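Local atomic coordinates of haloacid delahogenase-like family hydrolase (Xanthomonas campestris pv. campestris, PDB entry 2PKE), a protein that probably acts as a magnesium-dependent phosphatase of the haloacid dehalogenase (HAD) superfamily, with its substrate not established. Residues Gly10-Gln14 against Leu243-Gly248; Gln108-Val113 against Lys144-Leu150; Ile114-Ala120 against Pro233-Pro237; Lys163-Tyr168 against Ser191-Val196; Gly200-Thr206 against Arg226-Asp232. All blocks are in the same frame, centred on the assembly; numbering follows the deposited sequence. Where two conformers were deposited one is given.

Interaction 1 of 5, residues Gly10-Gln14 against Leu243-Gly248; sequences GQAIQ and LDAQAG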
# COMPACT_ATOMS: atom_id res chain seq x y z
N GLY A 10 -7.04 7.94 34.69
CA GLY A 10 -8.32 8.61 34.84
C GLY A 10 -9.30 8.48 33.69
O GLY A 10 -10.32 9.16 33.70
N GLN A 11 -8.95 7.66 32.68
CA GLN A 11 -9.85 7.31 31.57
C GLN A 11 -9.60 5.86 31.15
O GLN A 11 -8.50 5.34 31.36
CB GLN A 11 -9.70 8.26 30.36
CG GLN A 11 -8.44 8.07 29.57
CD GLN A 11 -8.17 9.22 28.61
OE1 GLN A 11 -8.01 10.36 29.05
NE2 GLN A 11 -8.13 8.94 27.30
N ALA A 12 -10.59 5.23 30.53
CA ALA A 12 -10.48 3.81 30.15
C ALA A 12 -10.10 3.70 28.67
O ALA A 12 -9.11 3.05 28.34
CB ALA A 12 -11.76 3.05 30.45
N ILE A 13 -10.82 4.39 27.78
CA ILE A 13 -10.48 4.36 26.36
C ILE A 13 -9.24 5.26 26.13
O ILE A 13 -9.15 6.35 26.67
CB ILE A 13 -11.68 4.84 25.48
CG1 ILE A 13 -12.87 3.88 25.55
CG2 ILE A 13 -11.24 5.18 24.00
CD1 ILE A 13 -12.55 2.49 25.26
N GLN A 14 -8.27 4.78 25.36
CA GLN A 14 -7.05 5.54 25.12
C GLN A 14 -6.83 5.91 23.66
O GLN A 14 -6.04 6.81 23.38
CB GLN A 14 -5.83 4.74 25.60
CG GLN A 14 -5.84 4.34 27.08
CD GLN A 14 -5.64 5.49 27.99
OE1 GLN A 14 -5.11 6.53 27.58
NE2 GLN A 14 -6.03 5.32 29.27
N LEU A 243 -18.81 5.75 25.71
CA LEU A 243 -18.14 4.45 25.64
C LEU A 243 -17.04 4.36 26.67
O LEU A 243 -16.90 3.33 27.33
CB LEU A 243 -17.64 4.16 24.23
CG LEU A 243 -18.81 3.83 23.24
CD1 LEU A 243 -18.25 3.87 21.78
CD2 LEU A 243 -19.47 2.51 23.59
N ASP A 244 -16.29 5.44 26.83
CA ASP A 244 -15.27 5.51 27.82
C ASP A 244 -15.83 5.35 29.22
O ASP A 244 -15.22 4.69 30.04
CB ASP A 244 -14.52 6.82 27.69
CG ASP A 244 -13.28 6.90 28.59
OD1 ASP A 244 -12.95 5.97 29.32
OD2 ASP A 244 -12.66 7.96 28.54
N ALA A 245 -16.97 5.96 29.50
CA ALA A 245 -17.58 5.85 30.82
C ALA A 245 -17.94 4.39 31.13
O ALA A 245 -17.63 3.88 32.18
CB ALA A 245 -18.79 6.73 30.93
N GLN A 246 -18.58 3.73 30.16
CA GLN A 246 -18.98 2.32 30.24
C GLN A 246 -17.77 1.42 30.46
O GLN A 246 -17.76 0.53 31.32
CB GLN A 246 -19.70 1.97 28.93
CG GLN A 246 -20.30 0.56 28.83
CD GLN A 246 -21.17 0.33 27.54
OE1 GLN A 246 -21.53 1.26 26.84
NE2 GLN A 246 -21.44 -0.95 27.25
N ALA A 247 -16.71 1.68 29.69
CA ALA A 247 -15.46 0.89 29.77
C ALA A 247 -14.83 0.96 31.17
O ALA A 247 -14.34 -0.04 31.75
CB ALA A 247 -14.46 1.39 28.69
N GLY A 248 -14.80 2.18 31.68
CA GLY A 248 -14.24 2.42 33.01
C GLY A 248 -15.00 1.74 34.13
O GLY A 248 -14.40 1.29 35.06
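Asp244 turns its carboxylate from helix 236-250 onto the loop that precedes strand 15-18, and its OD1 accepts two consecutive backbone amides. Ala12 N lies 2.8 Å from Asp244 OD1, on the syn side and close to the carboxylate plane; Ile13 N reaches the same OD1 at 3.1 Å from above that plane. With CG anti to the backbone N (chi1 -172°), the Asp244 carboxylate leaves the helix on the side of the loop. Beside the polar pair the contact is apolar: Ala12 CB sits 3.6 Å from the CB of Ala247, three residues on and on the same side of the helix, and Ile13 CG1 runs over the Asp244 backbone, 3.7 Å from Asp244 CA. In the next shell, Tyr128 OH bonds Asp244 OD2, so both carboxylate oxygens are engaged and the group's rotation is fixed. Gln11 NE2 bonds Ile13 O at 2.9 Å, in the carbonyl plane, and also Asp127 O. Trp202 packs on Ile13 and Ala247 from the sheet. The contact thus joins the two ends of a Rossmann-like HAD core, the C-terminal helix lying against the entry to its central strand.

Interaction 2 of 5, residues Gln108-Val113 against Lys144-Leu150; sequences QHPVEV and KIEQSGL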
# COMPACT_ATOMS: atom_id res chain seq x y z
N GLN A 108 -7.80 10.22 -8.73
CA GLN A 108 -7.54 11.60 -8.31
C GLN A 108 -8.86 12.26 -7.94
O GLN A 108 -9.03 13.44 -8.18
CB GLN A 108 -6.94 12.41 -9.43
CG GLN A 108 -5.99 11.71 -10.33
CD GLN A 108 -5.78 12.53 -11.58
OE1 GLN A 108 -5.97 12.06 -12.71
NE2 GLN A 108 -5.44 13.80 -11.39
N HIS A 109 -9.79 11.51 -7.38
CA HIS A 109 -11.11 12.10 -7.14
C HIS A 109 -10.95 13.18 -6.09
O HIS A 109 -10.10 13.07 -5.20
CB HIS A 109 -12.24 11.08 -6.82
CG HIS A 109 -12.21 10.45 -5.46
ND1 HIS A 109 -12.36 11.16 -4.28
CD2 HIS A 109 -12.13 9.15 -5.10
CE1 HIS A 109 -12.33 10.32 -3.26
NE2 HIS A 109 -12.20 9.09 -3.72
N PRO A 110 -11.74 14.26 -6.23
CA PRO A 110 -11.69 15.32 -5.21
C PRO A 110 -11.98 14.71 -3.83
O PRO A 110 -12.86 13.85 -3.72
CB PRO A 110 -12.82 16.29 -5.62
CG PRO A 110 -13.28 15.86 -7.04
CD PRO A 110 -12.72 14.50 -7.32
N VAL A 111 -11.24 15.14 -2.82
CA VAL A 111 -11.46 14.70 -1.44
C VAL A 111 -12.14 15.82 -0.65
O VAL A 111 -11.54 16.85 -0.28
CB VAL A 111 -10.14 14.25 -0.75
CG1 VAL A 111 -10.41 13.78 0.64
CG2 VAL A 111 -9.49 13.14 -1.57
N GLU A 112 -13.42 15.61 -0.40
CA GLU A 112 -14.24 16.58 0.29
C GLU A 112 -14.60 16.01 1.65
O GLU A 112 -15.34 15.03 1.76
CB GLU A 112 -15.49 16.84 -0.53
CG GLU A 112 -16.58 17.60 0.23
CD GLU A 112 -17.84 17.82 -0.60
OE1 GLU A 112 -17.84 17.47 -1.82
OE2 GLU A 112 -18.83 18.33 -0.03
N VAL A 113 -14.06 16.64 2.69
CA VAL A 113 -14.32 16.24 4.04
C VAL A 113 -15.81 16.45 4.37
O VAL A 113 -16.45 17.38 3.89
CB VAL A 113 -13.33 16.93 5.03
CG1 VAL A 113 -13.68 16.66 6.54
CG2 VAL A 113 -11.93 16.48 4.71
N LYS A 144 -5.31 10.86 -0.18
CA LYS A 144 -6.62 11.34 0.27
C LYS A 144 -6.48 12.08 1.59
O LYS A 144 -6.98 13.18 1.70
CB LYS A 144 -7.66 10.22 0.36
CG LYS A 144 -8.08 9.55 -1.00
CD LYS A 144 -9.42 8.81 -0.85
CE LYS A 144 -9.57 7.50 -1.57
NZ LYS A 144 -11.04 7.15 -1.86
N ILE A 145 -5.75 11.51 2.55
CA ILE A 145 -5.53 12.24 3.80
C ILE A 145 -4.84 13.59 3.57
O ILE A 145 -5.17 14.56 4.22
CB ILE A 145 -4.87 11.35 4.90
CG1 ILE A 145 -4.77 12.10 6.23
CG2 ILE A 145 -3.50 10.85 4.50
CD1 ILE A 145 -6.15 12.46 6.84
N GLU A 146 -3.91 13.68 2.64
CA GLU A 146 -3.23 14.97 2.35
C GLU A 146 -4.19 15.94 1.63
O GLU A 146 -4.32 17.07 2.06
CB GLU A 146 -1.91 14.71 1.60
CG GLU A 146 -0.89 15.94 1.49
CD GLU A 146 -0.25 16.46 2.85
OE1 GLU A 146 0.07 15.65 3.76
OE2 GLU A 146 -0.07 17.70 2.98
N GLN A 147 -4.92 15.49 0.61
CA GLN A 147 -5.93 16.29 -0.09
C GLN A 147 -7.02 16.80 0.85
O GLN A 147 -7.67 17.79 0.55
CB GLN A 147 -6.68 15.48 -1.18
CG GLN A 147 -5.88 14.96 -2.41
CD GLN A 147 -6.73 14.01 -3.34
OE1 GLN A 147 -6.59 12.77 -3.30
NE2 GLN A 147 -7.60 14.62 -4.17
N SER A 148 -7.27 16.07 1.94
CA SER A 148 -8.43 16.30 2.80
C SER A 148 -8.27 17.54 3.63
O SER A 148 -9.26 18.13 4.01
CB SER A 148 -8.72 15.12 3.76
OG SER A 148 -7.70 14.97 4.74
N GLY A 149 -7.02 17.89 3.96
CA GLY A 149 -6.71 18.91 4.94
C GLY A 149 -6.61 18.42 6.37
O GLY A 149 -6.14 19.13 7.25
N LEU A 150 -6.99 17.16 6.61
CA LEU A 150 -6.95 16.58 7.96
C LEU A 150 -5.61 15.96 8.39
O LEU A 150 -5.54 15.40 9.45
CB LEU A 150 -8.03 15.48 8.09
CG LEU A 150 -9.51 15.85 7.80
CD1 LEU A 150 -10.31 14.60 7.73
CD2 LEU A 150 -10.08 16.76 8.88
O HOH W 1 -8.52 10.93 -4.56
O HOH W 2 -10.90 18.71 1.36
O HOH W 3 -9.58 17.14 -3.62
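Lys144 NZ meets the edge of the His109 ring, donating to His109 NE2 at 2.9 Å from somewhat outside the ring plane. At its other nitrogen the imidazole is a donor: His109 ND1 donates a hydrogen bond to Pro110 O at 2.8 Å, nearly straight (166°), so both ring nitrogens are used and the ring's orientation is set. CG lies between the backbone N and carbonyl carbon of His109 (chi1 74°), which tucks the ring beside its own chain, where Tyr30 stacks on it. Gln147 serves the backbone of the same residue: its NE2 donates to His109 O at 3.1 Å, from above the carbonyl plane, while one water donates to both His109 O and Gln147 OE1. A second water accepts from Val111 N at 2.7 Å. Val111 CG2 lies against the Gln147 amide, 3.4 Å from Gln147 CD, the two side chains crossing at about a right angle. At the helix end, Leu150 N donates to Ser148 OG at 3.0 Å, an ST turn; the same hydroxyl donates to Ile145 O, and Val113 CG2 presses on Ser148 CB at 3.6 Å. Lys144 NZ also forms a salt bridge with Asp21, a ligand of the bound magnesium, so the contact connects the linker after helix 93-107 with the second shell of a HAD-type metal site.

Interaction 3 of 5, residues Ile114-Ala120 against Pro233-Pro237; sequences IAGVREA and PSGWP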
# COMPACT_ATOMS: atom_id res chain seq x y z
N ILE A 114 -16.37 15.53 5.13
CA ILE A 114 -17.79 15.57 5.47
C ILE A 114 -18.05 16.65 6.53
O ILE A 114 -17.21 16.90 7.39
CB ILE A 114 -18.25 14.16 5.94
CG1 ILE A 114 -18.42 13.27 4.69
CG2 ILE A 114 -19.48 14.27 6.82
CD1 ILE A 114 -18.42 11.78 4.96
N ALA A 115 -19.21 17.30 6.44
CA ALA A 115 -19.58 18.33 7.40
C ALA A 115 -19.44 17.88 8.84
O ALA A 115 -19.98 16.84 9.22
CB ALA A 115 -21.04 18.80 7.15
N GLY A 116 -18.68 18.66 9.62
CA GLY A 116 -18.51 18.45 11.05
C GLY A 116 -17.38 17.55 11.47
O GLY A 116 -17.07 17.44 12.67
N VAL A 117 -16.72 16.92 10.50
CA VAL A 117 -15.70 15.93 10.79
C VAL A 117 -14.49 16.54 11.46
O VAL A 117 -14.07 16.08 12.51
CB VAL A 117 -15.32 15.14 9.53
CG1 VAL A 117 -13.99 14.41 9.69
CG2 VAL A 117 -16.46 14.16 9.20
N ARG A 118 -13.96 17.63 10.92
CA ARG A 118 -12.75 18.21 11.48
C ARG A 118 -12.95 18.61 12.91
O ARG A 118 -12.04 18.41 13.76
CB ARG A 118 -12.27 19.41 10.63
CG ARG A 118 -10.98 20.01 11.08
CD ARG A 118 -10.37 21.05 10.16
NE ARG A 118 -9.21 21.37 10.92
CZ ARG A 118 -8.00 20.88 10.74
NH1 ARG A 118 -7.64 20.25 9.63
NH2 ARG A 118 -7.10 21.17 11.64
N GLU A 119 -14.11 19.19 13.23
CA GLU A 119 -14.36 19.62 14.62
C GLU A 119 -14.47 18.42 15.55
O GLU A 119 -13.98 18.47 16.63
CB GLU A 119 -15.66 20.45 14.78
CG GLU A 119 -15.52 21.88 14.24
CD GLU A 119 -15.76 22.02 12.73
OE1 GLU A 119 -15.96 21.00 12.01
OE2 GLU A 119 -15.75 23.20 12.28
N ALA A 120 -15.19 17.39 15.12
CA ALA A 120 -15.35 16.10 15.86
C ALA A 120 -13.96 15.49 16.19
O ALA A 120 -13.64 15.21 17.34
CB ALA A 120 -16.18 15.14 15.04
N PRO A 233 -21.18 13.14 12.32
CA PRO A 233 -19.95 13.28 13.10
C PRO A 233 -20.03 14.15 14.33
O PRO A 233 -19.24 13.96 15.25
CB PRO A 233 -18.95 13.86 12.08
CG PRO A 233 -19.47 13.43 10.78
CD PRO A 233 -20.95 13.51 10.91
N SER A 234 -20.91 15.14 14.36
CA SER A 234 -21.02 16.02 15.52
C SER A 234 -21.34 15.22 16.82
O SER A 234 -20.99 15.64 17.94
CB SER A 234 -22.03 17.16 15.28
OG SER A 234 -23.35 16.67 15.11
N GLY A 235 -21.94 14.04 16.65
CA GLY A 235 -22.20 13.14 17.80
C GLY A 235 -21.05 12.24 18.25
O GLY A 235 -21.13 11.60 19.29
N TRP A 236 -19.93 12.24 17.52
CA TRP A 236 -18.86 11.30 17.80
C TRP A 236 -18.17 11.56 19.15
O TRP A 236 -17.87 10.60 19.84
CB TRP A 236 -17.78 11.32 16.72
CG TRP A 236 -18.16 10.77 15.36
CD1 TRP A 236 -19.20 9.99 15.07
CD2 TRP A 236 -17.40 10.91 14.16
NE1 TRP A 236 -19.20 9.65 13.73
CE2 TRP A 236 -18.10 10.22 13.14
CE3 TRP A 236 -16.25 11.65 13.80
CZ2 TRP A 236 -17.66 10.17 11.81
CZ3 TRP A 236 -15.81 11.62 12.50
CH2 TRP A 236 -16.50 10.87 11.51
N PRO A 237 -17.83 12.83 19.47
CA PRO A 237 -17.10 13.07 20.72
C PRO A 237 -17.91 12.62 21.96
O PRO A 237 -17.37 11.92 22.82
CB PRO A 237 -16.84 14.60 20.68
CG PRO A 237 -16.92 14.96 19.22
CD PRO A 237 -17.99 14.09 18.69
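Pro233, on the approach to helix 236-250, sets its ring against Val117 in the first turn of helix 117-125; both helices flank the parallel sheet of the Rossmann-like HAD core. The Val117 and Pro233 side chains meet at a slant, Val117 CG2 coming to 3.5 Å of Pro233 CG, closer than usual van der Waals contact. With Val117 CG2 beside the backbone N and CG1 anti to it (chi1 163°), the CG2 methyl is the branch that meets the proline. Ile114 approaches the same ring differently, at about a right angle, with its CG2 4.0 Å from Pro233 CG. Ile114 to Val117 form a type II beta turn, which places Gly116 at the N-cap position of the helix. Trp236 lies flat over its own turn, one indole face above Pro233 CA, while Val117 CG2 and Ala120 CB approach the ring obliquely; Val117 CG2 is 4.0 Å from Trp236 CH2. The indole NE1 bonds Thr206 OG1 just after strand 202-205, and the ring also touches Thr23 of what is probably the HAD DxDx(T/V) motif. No hydrogen bond joins the two segments; the contact is made by van der Waals packing. Pro237 borders the other end, its CG 3.8 Å from Ala120 O. Ala120 CB fills the middle, 3.7 Å from Trp236 CE3 and 3.3 Å from Pro233 O.

Interaction 4 of 5, residues Lys163-Tyr168 against Ser191-Val196; sequences KDPQTY and SDVEPV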
# COMPACT_ATOMS: atom_id res chain seq x y z
N LYS A 163 -9.61 -5.50 6.63
CA LYS A 163 -10.08 -5.13 7.97
C LYS A 163 -10.76 -6.36 8.59
O LYS A 163 -11.89 -6.66 8.33
CB LYS A 163 -11.04 -3.97 7.89
CG LYS A 163 -10.34 -2.60 7.99
CD LYS A 163 -11.35 -1.46 7.89
CE LYS A 163 -10.73 -0.12 8.13
NZ LYS A 163 -11.66 0.98 7.70
N ASP A 164 -10.01 -7.09 9.38
CA ASP A 164 -10.49 -8.30 10.00
C ASP A 164 -9.93 -8.35 11.40
O ASP A 164 -9.03 -7.58 11.71
CB ASP A 164 -10.15 -9.53 9.13
CG ASP A 164 -8.66 -9.69 8.82
OD1 ASP A 164 -7.78 -9.25 9.58
OD2 ASP A 164 -8.37 -10.31 7.77
N PRO A 165 -10.48 -9.23 12.26
CA PRO A 165 -10.04 -9.21 13.67
C PRO A 165 -8.54 -9.34 13.85
O PRO A 165 -7.95 -8.64 14.69
CB PRO A 165 -10.85 -10.38 14.33
CG PRO A 165 -12.01 -10.58 13.41
CD PRO A 165 -11.52 -10.25 12.03
N GLN A 166 -7.90 -10.17 13.03
CA GLN A 166 -6.47 -10.41 13.17
C GLN A 166 -5.70 -9.13 12.89
O GLN A 166 -4.72 -8.80 13.57
CB GLN A 166 -6.01 -11.49 12.19
CG GLN A 166 -6.85 -12.75 12.14
CD GLN A 166 -7.99 -12.71 11.11
OE1 GLN A 166 -9.04 -12.12 11.35
NE2 GLN A 166 -7.82 -13.43 9.99
N THR A 167 -6.13 -8.42 11.85
CA THR A 167 -5.49 -7.16 11.47
C THR A 167 -5.64 -6.09 12.55
O THR A 167 -4.67 -5.42 12.93
CB THR A 167 -5.99 -6.64 10.12
OG1 THR A 167 -5.69 -7.63 9.12
CG2 THR A 167 -5.30 -5.36 9.74
N TYR A 168 -6.87 -5.89 13.00
CA TYR A 168 -7.09 -4.96 14.07
C TYR A 168 -6.26 -5.32 15.29
O TYR A 168 -5.62 -4.44 15.87
CB TYR A 168 -8.55 -4.84 14.40
CG TYR A 168 -9.37 -3.97 13.47
CD1 TYR A 168 -9.25 -2.58 13.47
CD2 TYR A 168 -10.31 -4.54 12.61
CE1 TYR A 168 -10.08 -1.78 12.58
CE2 TYR A 168 -11.12 -3.76 11.78
CZ TYR A 168 -10.98 -2.39 11.77
OH TYR A 168 -11.76 -1.60 10.96
N SER A 191 -16.90 -4.04 8.13
CA SER A 191 -15.45 -3.77 8.13
C SER A 191 -14.91 -2.95 9.28
O SER A 191 -13.77 -3.13 9.69
CB SER A 191 -15.05 -3.06 6.84
OG SER A 191 -15.08 -3.97 5.80
N ASP A 192 -15.69 -1.98 9.74
CA ASP A 192 -15.18 -1.03 10.69
C ASP A 192 -15.52 -1.46 12.11
O ASP A 192 -14.68 -1.45 12.99
CB ASP A 192 -15.70 0.39 10.36
CG ASP A 192 -15.22 0.87 8.99
OD1 ASP A 192 -14.03 0.62 8.67
OD2 ASP A 192 -16.01 1.48 8.23
N VAL A 193 -16.75 -1.87 12.32
CA VAL A 193 -17.28 -2.06 13.66
C VAL A 193 -17.20 -3.53 14.12
O VAL A 193 -16.70 -3.84 15.20
CB VAL A 193 -18.73 -1.47 13.71
CG1 VAL A 193 -19.47 -1.83 15.03
CG2 VAL A 193 -18.71 0.06 13.49
N GLU A 194 -17.71 -4.45 13.31
CA GLU A 194 -17.86 -5.83 13.75
C GLU A 194 -16.53 -6.49 14.11
O GLU A 194 -16.44 -7.14 15.13
CB GLU A 194 -18.57 -6.68 12.69
CG GLU A 194 -20.07 -6.49 12.53
CD GLU A 194 -20.64 -7.34 11.37
OE1 GLU A 194 -19.95 -8.35 10.98
OE2 GLU A 194 -21.75 -7.01 10.86
N PRO A 195 -15.48 -6.32 13.29
CA PRO A 195 -14.18 -6.94 13.66
C PRO A 195 -13.54 -6.41 14.94
O PRO A 195 -12.83 -7.14 15.63
CB PRO A 195 -13.30 -6.62 12.47
CG PRO A 195 -14.27 -6.35 11.33
CD PRO A 195 -15.42 -5.69 11.97
N VAL A 196 -13.79 -5.15 15.27
CA VAL A 196 -13.28 -4.55 16.49
C VAL A 196 -14.08 -5.07 17.70
O VAL A 196 -13.50 -5.35 18.75
CB VAL A 196 -13.30 -2.98 16.39
CG1 VAL A 196 -12.88 -2.31 17.75
CG2 VAL A 196 -12.41 -2.53 15.25
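Beside the HAD active site, the start of helix 165-175 packs on helix 189-198, and Lys163 forms a salt bridge with Asp192. Lys163 NZ reaches Asp192 OD1 at 2.6 Å, nearly along the C-O axis, at the end of a side chain extended beyond CG. On its way the lysine passes over the Ser191 carbonyl, with Lys163 CB 3.4 Å from Ser191 O. NZ is also bound by Asp19, a ligand of the magnesium ion, and by Ile133 O; Asp192 OD2 is taken by Ser188 N. Together Asp192, Asp19 and Ile133 O hold Lys163 NZ beside the metal site. Asp164 holds the start of the first helix as its N-cap: OD1 accepts from Thr167 N at 2.9 Å and from Thr167 OG1, the hydroxyl coming from above the carboxylate plane. Farther along, the Tyr168 ring is set between the helices. Pro195 CB meets it obliquely, 3.6 Å from Tyr168 CD2, and the Pro165 ring lies against Pro195 as well. One face of the tyrosine receives a methyl in a CH-pi contact: Val196 CG2 stands 3.5 Å from the Tyr168 ring centroid, 8° off the normal. With CG beside its backbone N (chi1 -78°), Tyr168 directs its hydroxyl at the other helix, where OH donates to Ser191 O at 2.8 Å.

Interaction 5 of 5, residues Gly200-Thr206 against Arg226-Asp232; sequences GGWGIYT and RLREVPD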
# COMPACT_ATOMS: atom_id res chain seq x y z
N GLY A 200 -12.81 -7.48 21.15
CA GLY A 200 -13.10 -6.94 22.47
C GLY A 200 -13.11 -5.42 22.54
O GLY A 200 -13.10 -4.85 23.63
N GLY A 201 -13.15 -4.76 21.39
CA GLY A 201 -13.13 -3.28 21.33
C GLY A 201 -14.52 -2.70 21.31
O GLY A 201 -15.53 -3.38 21.55
N TRP A 202 -14.56 -1.42 21.02
CA TRP A 202 -15.76 -0.64 21.01
C TRP A 202 -15.90 -0.02 19.65
O TRP A 202 -14.95 0.13 18.93
CB TRP A 202 -15.71 0.46 22.06
CG TRP A 202 -15.36 -0.03 23.43
CD1 TRP A 202 -14.12 -0.24 23.92
CD2 TRP A 202 -16.27 -0.36 24.48
NE1 TRP A 202 -14.18 -0.68 25.22
CE2 TRP A 202 -15.49 -0.76 25.59
CE3 TRP A 202 -17.66 -0.36 24.60
CZ2 TRP A 202 -16.05 -1.19 26.79
CZ3 TRP A 202 -18.22 -0.79 25.80
CH2 TRP A 202 -17.42 -1.18 26.89
N GLY A 203 -17.13 0.33 19.31
CA GLY A 203 -17.47 0.76 17.99
C GLY A 203 -18.39 1.95 17.98
O GLY A 203 -19.30 2.06 18.80
N ILE A 204 -18.16 2.83 17.04
CA ILE A 204 -19.13 3.85 16.65
C ILE A 204 -19.45 3.68 15.14
O ILE A 204 -18.56 3.73 14.29
CB ILE A 204 -18.63 5.24 16.93
CG1 ILE A 204 -18.51 5.46 18.45
CG2 ILE A 204 -19.53 6.31 16.27
CD1 ILE A 204 -17.68 6.72 18.80
N TYR A 205 -20.73 3.50 14.87
CA TYR A 205 -21.28 3.24 13.56
C TYR A 205 -22.02 4.46 13.03
O TYR A 205 -23.04 4.85 13.57
CB TYR A 205 -22.24 2.11 13.65
CG TYR A 205 -22.96 1.75 12.36
CD1 TYR A 205 -22.26 1.68 11.16
CD2 TYR A 205 -24.32 1.44 12.36
CE1 TYR A 205 -22.91 1.32 9.99
CE2 TYR A 205 -24.98 1.10 11.20
CZ TYR A 205 -24.27 1.04 10.01
OH TYR A 205 -24.89 0.67 8.84
N THR A 206 -21.48 5.03 11.95
CA THR A 206 -22.07 6.19 11.25
C THR A 206 -22.24 5.86 9.77
O THR A 206 -21.33 6.08 8.96
CB THR A 206 -21.21 7.43 11.41
OG1 THR A 206 -21.14 7.76 12.79
CG2 THR A 206 -21.81 8.63 10.68
N ARG A 226 -21.55 -2.66 23.15
CA ARG A 226 -20.25 -2.06 22.90
C ARG A 226 -20.20 -1.19 21.62
O ARG A 226 -19.14 -0.78 21.19
CB ARG A 226 -19.17 -3.12 22.78
CG ARG A 226 -19.13 -4.07 23.97
CD ARG A 226 -18.04 -5.14 23.72
NE ARG A 226 -16.69 -4.64 24.06
CZ ARG A 226 -16.27 -4.41 25.30
NH1 ARG A 226 -17.06 -4.60 26.35
NH2 ARG A 226 -15.03 -3.98 25.51
N LEU A 227 -21.36 -0.91 21.04
CA LEU A 227 -21.48 -0.11 19.85
C LEU A 227 -22.47 1.04 20.13
O LEU A 227 -23.43 0.85 20.87
CB LEU A 227 -22.09 -1.03 18.80
CG LEU A 227 -22.60 -0.53 17.49
CD1 LEU A 227 -21.41 0.01 16.77
CD2 LEU A 227 -23.17 -1.71 16.73
N ARG A 228 -22.21 2.20 19.54
CA ARG A 228 -23.19 3.30 19.43
C ARG A 228 -23.41 3.57 17.96
O ARG A 228 -22.46 3.54 17.16
CB ARG A 228 -22.67 4.58 20.06
CG ARG A 228 -22.34 4.48 21.53
CD ARG A 228 -23.60 4.45 22.37
NE ARG A 228 -23.26 4.44 23.80
CZ ARG A 228 -23.03 3.34 24.51
NH1 ARG A 228 -23.09 2.12 23.96
NH2 ARG A 228 -22.71 3.48 25.80
N GLU A 229 -24.66 3.81 17.58
CA GLU A 229 -24.93 4.28 16.23
C GLU A 229 -25.10 5.77 16.36
O GLU A 229 -25.93 6.25 17.13
CB GLU A 229 -26.15 3.62 15.61
CG GLU A 229 -26.19 3.88 14.10
CD GLU A 229 -27.39 3.23 13.44
OE1 GLU A 229 -27.96 2.30 14.05
OE2 GLU A 229 -27.77 3.66 12.33
N VAL A 230 -24.27 6.49 15.63
CA VAL A 230 -24.23 7.95 15.69
C VAL A 230 -24.46 8.50 14.27
O VAL A 230 -23.65 8.26 13.40
CB VAL A 230 -22.88 8.42 16.21
CG1 VAL A 230 -22.83 9.94 16.21
CG2 VAL A 230 -22.58 7.79 17.61
N PRO A 231 -25.59 9.20 14.03
CA PRO A 231 -25.97 9.60 12.67
C PRO A 231 -25.02 10.57 11.94
O PRO A 231 -24.88 10.47 10.74
CB PRO A 231 -27.35 10.25 12.84
CG PRO A 231 -27.82 9.82 14.16
CD PRO A 231 -26.62 9.58 15.01
N ASP A 232 -24.40 11.50 12.64
CA ASP A 232 -23.49 12.40 12.00
C ASP A 232 -22.29 12.66 12.91
O ASP A 232 -22.34 12.37 14.09
CB ASP A 232 -24.20 13.68 11.55
CG ASP A 232 -24.42 14.65 12.67
OD1 ASP A 232 -25.41 14.44 13.40
OD2 ASP A 232 -23.60 15.61 12.80
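Arg226 lays its guanidinium over one face of the Trp202 indole, with CZ 3.7 Å from the centroid of the Trp202 six-membered ring and the two planes 30° apart. A bend at chi3 (82°) brings the group back toward the loop before strand 202-205, where NH2 donates to Gly200 O at 2.8 Å and NE to Gly201 O at 3.0 Å, each from above its carbonyl plane. Beyond this cation-pi pair the two strands run parallel. Gly203 N bonds Arg226 O and Arg228 N bonds Gly203 O; Tyr205 N then meets Arg228 O at 2.9 Å, almost straight, and Val230 N closes the ladder on Tyr205 O. The buried face is tight: Ile204 CG2 touches Val230 CG2 at 3.6 Å, and Trp202 packs on Leu243 of helix 236-250, its NE1 bonded to Glu180 O. On the other face helix 189-198 covers Tyr205 and Leu227, whose CD1 rests on Tyr205 CB. The solvent side belongs to Glu229, Pro231 and Asp232, all exposed; Glu229 lies alongside Tyr205, pointing the same way, with Tyr205 CD2 3.5 Å from Glu229 CG. At the far end Thr206 OG1 donates to Val230 O at 2.6 Å. Strand 227-229, outermost in this chain, is therefore held to its neighbour along its whole length: backbone bonds in the middle, arginine on aromatic and carbonyls at one end, a threonine hydroxyl at the other.

In the fold
From the N terminus, the loop 10-14 meets the C-terminal helix in interaction 1, closing a loop that spans nearly the whole chain and contains the other four contacts. Interaction 2 brings 108-113 to helix 138-148, and interaction 3 brings the next residues, 114-120, to 233-237; the two cross along the chain and touch through Arg118 and Leu150. Within interaction 3's long loop come interactions 4 and 5 in series, 4 pairing two helices beside the metal site and 5 pairing the last two strands. Val196 O probably bonds Gly201 N between them. Interaction 5 also touches interactions 1 and 3 through Trp202 and Thr206, tying sheet edge to C-terminal helix.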